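Local coordinates for protein ALDH21) (PDB 5MZ5) that catalyses the NADP(+)-dependent oxidation of succinic semialdehyde to succinate, as a moss member of the aldehyde dehydrogenase family, at residues 293-298 / 329-334; 445-450 / 467-472. All coordinates share one frame; numbering follows the deposited sequence.

Interaction 1: 293-298 / 329-334; sequences IVDDYV and HERLYD. With GOL (glycerol), chain F.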
loop_
_atom_site.group_PDB
_atom_site.type_symbol
_atom_site.label_atom_id
_atom_site.label_comp_id
_atom_site.label_asym_id
_atom_site.label_seq_id
_atom_site.Cartn_x
_atom_site.Cartn_y
_atom_site.Cartn_z
ATOM N N ILE A 293 -14.384 -25.902 -14.608
ATOM C CA ILE A 293 -14.457 -25.936 -16.063
ATOM C C ILE A 293 -13.165 -26.585 -16.591
ATOM O O ILE A 293 -12.077 -26.198 -16.181
ATOM C CB ILE A 293 -14.660 -24.523 -16.681
ATOM C CG1 ILE A 293 -16.033 -23.942 -16.302
ATOM C CG2 ILE A 293 -14.485 -24.564 -18.222
ATOM C CD1 ILE A 293 -16.333 -22.523 -16.821
ATOM N N VAL A 294 -13.298 -27.570 -17.484
ATOM C CA VAL A 294 -12.174 -28.202 -18.163
ATOM C C VAL A 294 -12.341 -27.850 -19.648
ATOM O O VAL A 294 -13.165 -28.446 -20.330
ATOM C CB VAL A 294 -12.033 -29.734 -17.888
ATOM C CG1 VAL A 294 -10.915 -30.364 -18.742
ATOM C CG2 VAL A 294 -11.780 -29.990 -16.410
ATOM N N ASP A 295 -11.611 -26.816 -20.115
ATOM C CA ASP A 295 -11.657 -26.377 -21.516
ATOM C C ASP A 295 -10.391 -26.771 -22.278
ATOM O O ASP A 295 -10.334 -26.625 -23.489
ATOM C CB ASP A 295 -11.935 -24.856 -21.619
ATOM C CG ASP A 295 -12.565 -24.429 -22.942
ATOM O OD1 ASP A 295 -13.721 -24.826 -23.212
ATOM O OD2 ASP A 295 -11.923 -23.669 -23.682
ATOM N N ASP A 296 -9.393 -27.296 -21.557
ATOM C CA ASP A 296 -8.082 -27.735 -22.049
ATOM C C ASP A 296 -7.439 -28.640 -20.997
ATOM O O ASP A 296 -7.909 -28.692 -19.860
ATOM C CB ASP A 296 -7.143 -26.511 -22.279
ATOM C CG ASP A 296 -7.238 -25.844 -23.640
ATOM O OD1 ASP A 296 -7.129 -26.559 -24.667
ATOM O OD2 ASP A 296 -7.352 -24.607 -23.683
ATOM N N TYR A 297 -6.340 -29.321 -21.367
ATOM C CA TYR A 297 -5.538 -30.146 -20.459
ATOM C C TYR A 297 -4.298 -29.314 -20.176
ATOM O O TYR A 297 -3.591 -28.939 -21.117
ATOM C CB TYR A 297 -5.143 -31.496 -21.091
ATOM C CG TYR A 297 -6.283 -32.329 -21.630
ATOM C CD1 TYR A 297 -7.547 -32.285 -21.042
ATOM C CD2 TYR A 297 -6.082 -33.223 -22.678
ATOM C CE1 TYR A 297 -8.601 -33.045 -21.541
ATOM C CE2 TYR A 297 -7.123 -34.009 -23.170
ATOM C CZ TYR A 297 -8.381 -33.921 -22.591
ATOM O OH TYR A 297 -9.413 -34.690 -23.064
ATOM N N VAL A 298 -4.088 -28.918 -18.910
ATOM C CA VAL A 298 -2.952 -28.048 -18.590
ATOM C C VAL A 298 -2.084 -28.610 -17.443
ATOM O O VAL A 298 -2.571 -28.673 -16.318
ATOM C CB VAL A 298 -3.369 -26.561 -18.324
ATOM C CG1 VAL A 298 -2.134 -25.653 -18.241
ATOM C CG2 VAL A 298 -4.350 -26.039 -19.382
ATOM N N HIS A 329 -15.715 -29.583 -21.710
ATOM C CA HIS A 329 -16.083 -29.261 -23.079
ATOM C C HIS A 329 -16.298 -30.569 -23.893
ATOM O O HIS A 329 -15.568 -31.548 -23.711
ATOM C CB HIS A 329 -15.034 -28.347 -23.720
ATOM C CG HIS A 329 -15.422 -27.901 -25.099
ATOM N ND1 HIS A 329 -15.067 -28.622 -26.209
ATOM C CD2 HIS A 329 -16.174 -26.846 -25.487
ATOM C CE1 HIS A 329 -15.577 -27.974 -27.239
ATOM N NE2 HIS A 329 -16.252 -26.899 -26.854
ATOM N N GLU A 330 -17.336 -30.572 -24.753
ATOM C CA GLU A 330 -17.765 -31.696 -25.583
ATOM C C GLU A 330 -16.634 -32.398 -26.350
ATOM O O GLU A 330 -16.690 -33.625 -26.477
ATOM C CB GLU A 330 -18.894 -31.274 -26.537
ATOM C CG GLU A 330 -18.505 -30.221 -27.562
ATOM C CD GLU A 330 -19.580 -29.707 -28.503
ATOM O OE1 GLU A 330 -19.388 -28.589 -29.028
ATOM O OE2 GLU A 330 -20.603 -30.397 -28.718
ATOM N N ARG A 331 -15.608 -31.647 -26.853
ATOM C CA ARG A 331 -14.496 -32.258 -27.605
ATOM C C ARG A 331 -13.574 -33.104 -26.699
ATOM O O ARG A 331 -12.891 -34.001 -27.184
ATOM C CB ARG A 331 -13.695 -31.201 -28.424
ATOM C CG ARG A 331 -12.611 -30.476 -27.617
ATOM C CD ARG A 331 -11.975 -29.260 -28.292
ATOM N NE ARG A 331 -10.722 -28.883 -27.625
ATOM C CZ ARG A 331 -10.619 -28.089 -26.555
ATOM N NH1 ARG A 331 -11.697 -27.519 -26.035
ATOM N NH2 ARG A 331 -9.437 -27.837 -26.020
ATOM N N LEU A 332 -13.567 -32.814 -25.386
ATOM C CA LEU A 332 -12.712 -33.483 -24.401
ATOM C C LEU A 332 -13.474 -34.458 -23.526
ATOM O O LEU A 332 -12.851 -35.280 -22.857
ATOM C CB LEU A 332 -12.048 -32.417 -23.485
ATOM C CG LEU A 332 -11.294 -31.260 -24.154
ATOM C CD1 LEU A 332 -10.831 -30.246 -23.111
ATOM C CD2 LEU A 332 -10.132 -31.765 -25.016
ATOM N N TYR A 333 -14.810 -34.345 -23.509
ATOM C CA TYR A 333 -15.709 -35.063 -22.617
ATOM C C TYR A 333 -15.448 -36.572 -22.454
ATOM O O TYR A 333 -15.251 -37.005 -21.319
ATOM C CB TYR A 333 -17.173 -34.816 -22.982
ATOM C CG TYR A 333 -18.115 -35.270 -21.890
ATOM C CD1 TYR A 333 -18.326 -34.487 -20.755
ATOM C CD2 TYR A 333 -18.753 -36.508 -21.960
ATOM C CE1 TYR A 333 -19.183 -34.906 -19.739
ATOM C CE2 TYR A 333 -19.607 -36.940 -20.944
ATOM C CZ TYR A 333 -19.814 -36.135 -19.833
ATOM O OH TYR A 333 -20.665 -36.544 -18.837
ATOM N N ASP A 334 -15.491 -37.368 -23.545
ATOM C CA ASP A 334 -15.312 -38.826 -23.462
ATOM C C ASP A 334 -13.950 -39.219 -22.897
ATOM O O ASP A 334 -13.875 -40.107 -22.048
ATOM C CB ASP A 334 -15.590 -39.510 -24.817
ATOM C CG ASP A 334 -17.010 -39.361 -25.354
ATOM O OD1 ASP A 334 -17.946 -39.155 -24.538
ATOM O OD2 ASP A 334 -17.199 -39.531 -26.574
HETATM C C1 GOL F . -6.787 -29.882 -24.757
HETATM O O1 GOL F . -5.637 -29.209 -24.252
HETATM C C2 GOL F . -6.732 -30.092 -26.256
HETATM O O2 GOL F . -6.341 -28.889 -26.933
HETATM C C3 GOL F . -5.802 -31.220 -26.631
HETATM O O3 GOL F . -6.494 -32.459 -26.569
#
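His329 prolongs the parallel pairing of strands 290-294 and 323-329: its N donates to Val294 O at 3.1 Å, and an N-H...O angle of 169° shows a nearly straight bond. Beside it, Asp295 OD1 lies 3.8 Å from His329 CB; OD1 is hydrogen-bonded to Tyr425 OH and OD2 forms a salt bridge with Lys453. Arg331, its chain extended from CG to NE, reaches back across the turn and grips one backbone oxygen: both NH1 and NH2 donate to Asp295 O, at 3.0 and 2.9 Å; the oxygen lies close to the guanidinium plane, and the two nitrogens approach from the same face of its carbonyl plane. NH2 also forms a salt bridge with Asp296 OD1 at 3.0 Å, the carboxylate turned 78° from the guanidinium. A glycerol sits alongside, its O1 accepting from Tyr297 N at 3.0 Å and donating to Asp296 OD1. Leu332 then packs against 295-297, CD1 resting 3.6 Å from Asp295 C and CD2 3.7 Å from Tyr297 CZ. An alanine at Tyr297 would probably open a gap beside Leu332 CB and CD2 and leave Glu335 without the phenol OH that hydrogen-bonds it. The contact lies at the C-terminal end of strand 290-294, which runs between strands 323-329 and 443-447, with helix 428-435 packed on Ile293 and helix 333-345 starting at Tyr333.

Interaction 2: 445-450 / 467-472; sequences GIFTKD and ILNDSP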
loop_
_atom_site.group_PDB
_atom_site.type_symbol
_atom_site.label_atom_id
_atom_site.label_comp_id
_atom_site.label_asym_id
_atom_site.label_seq_id
_atom_site.Cartn_x
_atom_site.Cartn_y
_atom_site.Cartn_z
ATOM N N GLY A 445 -12.967 -23.394 -10.311
ATOM C CA GLY A 445 -11.769 -23.823 -11.006
ATOM C C GLY A 445 -11.969 -23.731 -12.505
ATOM O O GLY A 445 -13.095 -23.853 -12.991
ATOM N N ILE A 446 -10.876 -23.476 -13.243
ATOM C CA ILE A 446 -10.879 -23.410 -14.706
ATOM C C ILE A 446 -9.545 -23.908 -15.305
ATOM O O ILE A 446 -8.484 -23.365 -14.990
ATOM C CB ILE A 446 -11.295 -22.006 -15.284
ATOM C CG1 ILE A 446 -11.213 -22.013 -16.839
ATOM C CG2 ILE A 446 -10.476 -20.841 -14.670
ATOM C CD1 ILE A 446 -11.689 -20.833 -17.547
ATOM N N PHE A 447 -9.614 -24.904 -16.193
ATOM C CA PHE A 447 -8.441 -25.385 -16.940
ATOM C C PHE A 447 -8.548 -24.811 -18.344
ATOM O O PHE A 447 -9.506 -25.111 -19.062
ATOM C CB PHE A 447 -8.346 -26.922 -16.981
ATOM C CG PHE A 447 -7.819 -27.529 -15.709
ATOM C CD1 PHE A 447 -8.678 -27.821 -14.650
ATOM C CD2 PHE A 447 -6.465 -27.823 -15.568
ATOM C CE1 PHE A 447 -8.193 -28.397 -13.477
ATOM C CE2 PHE A 447 -5.977 -28.394 -14.389
ATOM C CZ PHE A 447 -6.848 -28.685 -13.356
ATOM N N THR A 448 -7.589 -23.943 -18.712
ATOM C CA THR A 448 -7.584 -23.273 -20.019
ATOM C C THR A 448 -6.186 -22.829 -20.411
ATOM O O THR A 448 -5.388 -22.460 -19.545
ATOM C CB THR A 448 -8.606 -22.081 -20.059
ATOM O OG1 THR A 448 -8.603 -21.486 -21.360
ATOM C CG2 THR A 448 -8.303 -20.989 -19.032
ATOM N N LYS A 449 -5.915 -22.831 -21.721
ATOM C CA LYS A 449 -4.670 -22.335 -22.297
ATOM C C LYS A 449 -4.944 -20.958 -22.928
ATOM O O LYS A 449 -4.025 -20.300 -23.425
ATOM C CB LYS A 449 -4.160 -23.291 -23.383
ATOM C CG LYS A 449 -3.632 -24.610 -22.878
ATOM C CD LYS A 449 -3.416 -25.543 -24.062
ATOM C CE LYS A 449 -2.891 -26.879 -23.625
ATOM N NZ LYS A 449 -2.694 -27.808 -24.775
ATOM N N ASP A 450 -6.219 -20.552 -22.927
ATOM C CA ASP A 450 -6.718 -19.322 -23.534
ATOM C C ASP A 450 -6.676 -18.136 -22.572
ATOM O O ASP A 450 -7.353 -18.131 -21.550
ATOM C CB ASP A 450 -8.133 -19.573 -24.100
ATOM C CG ASP A 450 -8.669 -18.513 -25.033
ATOM O OD1 ASP A 450 -8.850 -17.368 -24.587
ATOM O OD2 ASP A 450 -9.020 -18.858 -26.178
ATOM N N ILE A 467 -9.658 -20.483 -9.316
ATOM C CA ILE A 467 -8.443 -21.273 -9.465
ATOM C C ILE A 467 -8.190 -21.534 -10.930
ATOM O O ILE A 467 -9.010 -22.158 -11.600
ATOM C CB ILE A 467 -8.422 -22.556 -8.598
ATOM C CG1 ILE A 467 -8.989 -22.291 -7.175
ATOM C CG2 ILE A 467 -7.002 -23.132 -8.556
ATOM C CD1 ILE A 467 -8.309 -21.175 -6.255
ATOM N N LEU A 468 -7.032 -21.030 -11.417
ATOM C CA LEU A 468 -6.606 -21.148 -12.792
ATOM C C LEU A 468 -5.595 -22.287 -12.964
ATOM O O LEU A 468 -4.502 -22.256 -12.387
ATOM C CB LEU A 468 -6.048 -19.784 -13.285
ATOM C CG LEU A 468 -5.570 -19.675 -14.752
ATOM C CD1 LEU A 468 -6.647 -20.187 -15.774
ATOM C CD2 LEU A 468 -5.165 -18.234 -15.064
ATOM N N ASN A 469 -5.995 -23.294 -13.747
ATOM C CA ASN A 469 -5.235 -24.507 -14.100
ATOM C C ASN A 469 -4.924 -25.386 -12.871
ATOM O O ASN A 469 -3.846 -25.959 -12.705
ATOM C CB ASN A 469 -4.008 -24.174 -14.959
ATOM C CG ASN A 469 -4.475 -23.622 -16.280
ATOM O OD1 ASN A 469 -5.556 -23.963 -16.750
ATOM N ND2 ASN A 469 -3.739 -22.692 -16.864
ATOM N N ASP A 470 -5.940 -25.497 -12.032
ATOM C CA ASP A 470 -6.064 -26.367 -10.873
ATOM C C ASP A 470 -7.556 -26.360 -10.537
ATOM O O ASP A 470 -8.309 -25.514 -11.044
ATOM C CB ASP A 470 -5.164 -25.957 -9.677
ATOM C CG ASP A 470 -4.836 -27.089 -8.698
ATOM O OD1 ASP A 470 -5.604 -28.078 -8.639
ATOM O OD2 ASP A 470 -3.820 -26.983 -7.992
ATOM N N SER A 471 -7.987 -27.339 -9.742
ATOM C CA SER A 471 -9.365 -27.504 -9.316
ATOM C C SER A 471 -9.689 -26.432 -8.254
ATOM O O SER A 471 -8.748 -25.864 -7.666
ATOM C CB SER A 471 -9.573 -28.908 -8.746
ATOM O OG SER A 471 -9.446 -28.882 -7.332
ATOM N N PRO A 472 -10.995 -26.188 -7.949
ATOM C CA PRO A 472 -11.342 -25.178 -6.920
ATOM C C PRO A 472 -10.931 -25.554 -5.486
ATOM O O PRO A 472 -11.102 -24.733 -4.582
ATOM C CB PRO A 472 -12.881 -25.099 -7.013
ATOM C CG PRO A 472 -13.299 -26.451 -7.582
ATOM C CD PRO A 472 -12.213 -26.780 -8.558
#
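Ile446 and Leu468 form a parallel bridge within the beta-alpha-beta unit made of strand 443-447, helix 451-460 and strand 465-468. Two backbone bonds define the pairing: Ile446 N donates to Ile467 O at 2.8 Å, and Asn469 N to Ile446 O, also at 2.8 Å. On the sheet face of Ile446 and Leu468 the two side chains lie side by side, pointing the same way, and Leu468 CD1 goes on to meet Thr448 CG2 at 3.7 Å; helix 451-460 packs against this cluster. Beyond the ladder Asn469 takes a left-handed backbone conformation (phi 63°, psi 42°), and its CG, anti to the carbonyl carbon (chi1 -65°), turns the amide back to the backbone of Thr448. There OD1 accepts in its carbonyl plane from Thr448 N at 2.8 Å and ND2 donates to Thr448 O at 3.2 Å, so both ends of the amide are used and its flip is fixed. The Phe447 ring lies over the turn, with Asn469 CA making a CH-pi contact 4.2 Å from the ring centroid and Asp470 CA 3.5 Å from CZ. At Gly445, a beta carbon would fall 2.7 Å from Pro472 CD, too close for any side chain in this backbone geometry. Asp470 forms salt bridges to Arg307 and to Arg510 of a second subunit. Ile467 and Leu468 also pair with a strand of that subunit, the intersubunit sheet extension characteristic of aldehyde dehydrogenases, in which the catalytic-domain sheet continues into the partner's oligomerisation strands.

Overall arrangement
Interactions 1 and 2 have centres 11 Å apart and share one mixed sheet, in which strands 290-294 and 443-447 are parallel neighbours. Phe447 joins them directly: its N lies 2.8 Å from Ile293 O and its O 2.9 Å from Asp295 N, both probable hydrogen bonds. Past the strand ends the link continues through Asp296 OD2, which accepts from Lys449 N, and through packing of Lys449 CE on Tyr297 O. The two differ in their distance from the substrate-binding residues. Interaction 1 lies away from the annotated sites, whereas in interaction 2 the side chain of Ser471 is about 7 Å from that of the succinate-binding Tyr314, and the side chain of Ile467 is about 7 Å from that of Arg475, also succinate-binding, although no succinate is bound to this chain.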